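PDB 5GKD: AlyGC from Glaciecola chathamensis, which cleaves the polysaccharide alginate as a calcium-binding lyase of polysaccharide lyase family 6. Local coordinates for residues L607-S612 with N641-N646. Numbering follows the deposited sequence.
Sequences LTIENS and NNNIFN
Asn-643 reaches from its own turn into the turn that follows Glu-610, where it meets Ile-609 and Ser-612. Its CB lies 3.5 Å from Ser-612 O. CG stands anti to the carbonyl carbon (chi1 -52°). The oxygen and nitrogen of the amide serve different residues, OD1 as acceptor and ND2 as donor. OD1 accepts from Ser-612 N at 3.0 Å, with the donor tilted 22° from the amide carbonyl plane. It also lies against CB of Ser-612 and 3.4 Å from Ile-609 CG2, with CG a little farther from that methyl. The Ile-609 and Asn-643 side chains cross at about a right angle. ND2 gives a fairly straight bond to Ile-609 O at 2.9 Å, approaching from above the plane of that carbonyl. Asn-641 N binds the same oxygen in the carbonyl plane, so Ile-609 O is gripped by two donors. ND2 also bonds to Asn-673 OD1, which links the Asn-643 amide to the same kind of side chain on strand 667-676.

The two segments are equivalent turns on successive coils of a right-handed parallel beta-helix, as in the pectate lyase-like clan. Both Asn-611 and Asn-642 have left-handed backbone angles, which bend the chain from one strand to the next. Backbone bonds join the coils through the turn: Asn-641 N to Ile-609 O ahead of the bend, Asn-611 N to Asn-641 O at it, and Ile-644 N to Ser-612 O beyond it.

On the side of Glu-610 and Asn-641, the two side chains point the same way. Asn-641 ND2 meets OE2 of Glu-610 at 3.0 Å, on the anti side of the carboxylate. The other oxygen, OE1, accepts from Gln-578 NE2.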
loop_
_atom_site.group_PDB
_atom_site.type_symbol
_atom_site.label_atom_id
_atom_site.label_comp_id
_atom_site.label_asym_id
_atom_site.label_seq_id
_atom_site.Cartn_x
_atom_site.Cartn_y
_atom_site.Cartn_z
ATOM N N LEU A 607 -11.874 18.985 0.661
ATOM C CA LEU A 607 -10.625 19.684 0.388
ATOM C C LEU A 607 -10.932 21.169 0.244
ATOM O O LEU A 607 -11.676 21.558 -0.663
ATOM C CB LEU A 607 -9.994 19.161 -0.901
ATOM C CG LEU A 607 -8.498 19.213 -1.159
ATOM C CD1 LEU A 607 -8.236 19.474 -2.618
ATOM C CD2 LEU A 607 -7.747 20.160 -0.274
ATOM N N THR A 608 -10.354 21.994 1.115
ATOM C CA THR A 608 -10.582 23.436 1.083
ATOM C C THR A 608 -9.253 24.182 1.083
ATOM O O THR A 608 -8.413 23.944 1.953
ATOM C CB THR A 608 -11.438 23.895 2.272
ATOM O OG1 THR A 608 -12.737 23.322 2.173
ATOM C CG2 THR A 608 -11.587 25.413 2.268
ATOM N N ILE A 609 -9.062 25.077 0.111
ATOM C CA ILE A 609 -7.882 25.947 0.032
ATOM C C ILE A 609 -8.377 27.363 -0.224
ATOM O O ILE A 609 -8.921 27.642 -1.295
ATOM C CB ILE A 609 -6.900 25.525 -1.073
ATOM C CG1 ILE A 609 -6.341 24.133 -0.825
ATOM C CG2 ILE A 609 -5.746 26.494 -1.162
ATOM C CD1 ILE A 609 -5.393 23.682 -1.918
ATOM N N GLU A 610 -8.174 28.262 0.738
ATOM C CA GLU A 610 -8.615 29.644 0.584
ATOM C C GLU A 610 -7.524 30.624 1.009
ATOM O O GLU A 610 -6.722 30.337 1.898
ATOM C CB GLU A 610 -9.889 29.922 1.396
ATOM C CG GLU A 610 -11.105 29.159 0.931
ATOM C CD GLU A 610 -12.305 29.384 1.832
ATOM O OE1 GLU A 610 -12.199 29.106 3.045
ATOM O OE2 GLU A 610 -13.350 29.854 1.332
ATOM N N ASN A 611 -7.516 31.794 0.360
ATOM C CA ASN A 611 -6.684 32.934 0.759
ATOM C C ASN A 611 -5.210 32.565 0.818
ATOM O O ASN A 611 -4.467 33.030 1.679
ATOM C CB ASN A 611 -7.136 33.506 2.103
ATOM C CG ASN A 611 -8.572 34.005 2.075
ATOM O OD1 ASN A 611 -9.006 34.649 1.110
ATOM N ND2 ASN A 611 -9.320 33.701 3.133
ATOM N N SER A 612 -4.783 31.716 -0.096
ATOM C CA SER A 612 -3.446 31.166 -0.038
ATOM C C SER A 612 -2.705 31.507 -1.316
ATOM O O SER A 612 -3.281 32.013 -2.277
ATOM C CB SER A 612 -3.497 29.651 0.194
ATOM O OG SER A 612 -4.040 29.391 1.474
ATOM N N ASN A 641 -10.999 29.170 -3.087
ATOM C CA ASN A 641 -11.424 30.554 -3.215
ATOM C C ASN A 641 -10.294 31.500 -2.852
ATOM O O ASN A 641 -9.578 31.285 -1.868
ATOM C CB ASN A 641 -12.618 30.881 -2.312
ATOM C CG ASN A 641 -13.785 29.973 -2.543
ATOM O OD1 ASN A 641 -14.079 29.588 -3.676
ATOM N ND2 ASN A 641 -14.464 29.610 -1.465
ATOM N N ASN A 642 -10.173 32.577 -3.630
ATOM C CA ASN A 642 -9.379 33.737 -3.239
ATOM C C ASN A 642 -7.898 33.403 -3.140
ATOM O O ASN A 642 -7.185 33.959 -2.310
ATOM C CB ASN A 642 -9.892 34.335 -1.923
ATOM C CG ASN A 642 -11.280 34.928 -2.061
ATOM O OD1 ASN A 642 -11.407 36.034 -2.569
ATOM N ND2 ASN A 642 -12.329 34.196 -1.643
ATOM N N ASN A 643 -7.428 32.502 -3.990
ATOM C CA ASN A 643 -6.026 32.120 -4.019
ATOM C C ASN A 643 -5.336 32.765 -5.211
ATOM O O ASN A 643 -5.965 33.137 -6.198
ATOM C CB ASN A 643 -5.849 30.592 -4.110
ATOM C CG ASN A 643 -6.620 29.838 -3.049
ATOM O OD1 ASN A 643 -6.245 29.815 -1.874
ATOM N ND2 ASN A 643 -7.700 29.215 -3.459
ATOM N N ILE A 644 -4.018 32.846 -5.122
ATOM C CA ILE A 644 -3.174 33.258 -6.227
ATOM C C ILE A 644 -2.234 32.109 -6.529
ATOM O O ILE A 644 -1.462 31.691 -5.659
ATOM C CB ILE A 644 -2.392 34.543 -5.909
ATOM C CG1 ILE A 644 -3.351 35.718 -5.716
ATOM C CG2 ILE A 644 -1.386 34.851 -7.011
ATOM C CD1 ILE A 644 -3.882 35.845 -4.303
ATOM N N PHE A 645 -2.300 31.599 -7.750
ATOM C CA PHE A 645 -1.457 30.503 -8.202
ATOM C C PHE A 645 -0.565 31.018 -9.326
ATOM O O PHE A 645 -1.075 31.462 -10.359
ATOM C CB PHE A 645 -2.301 29.316 -8.696
ATOM C CG PHE A 645 -3.391 28.852 -7.736
ATOM C CD1 PHE A 645 -3.077 28.263 -6.514
ATOM C CD2 PHE A 645 -4.727 28.923 -8.103
ATOM C CE1 PHE A 645 -4.077 27.800 -5.657
ATOM C CE2 PHE A 645 -5.737 28.469 -7.249
ATOM C CZ PHE A 645 -5.404 27.899 -6.024
ATOM N N ASN A 646 0.759 30.950 -9.139
ATOM C CA ASN A 646 1.719 31.382 -10.156
ATOM C C ASN A 646 2.602 30.227 -10.602
ATOM O O ASN A 646 3.164 29.513 -9.767
ATOM C CB ASN A 646 2.635 32.515 -9.661
ATOM C CG ASN A 646 1.874 33.686 -9.074
ATOM O OD1 ASN A 646 1.313 34.508 -9.805
ATOM N ND2 ASN A 646 1.895 33.799 -7.746
#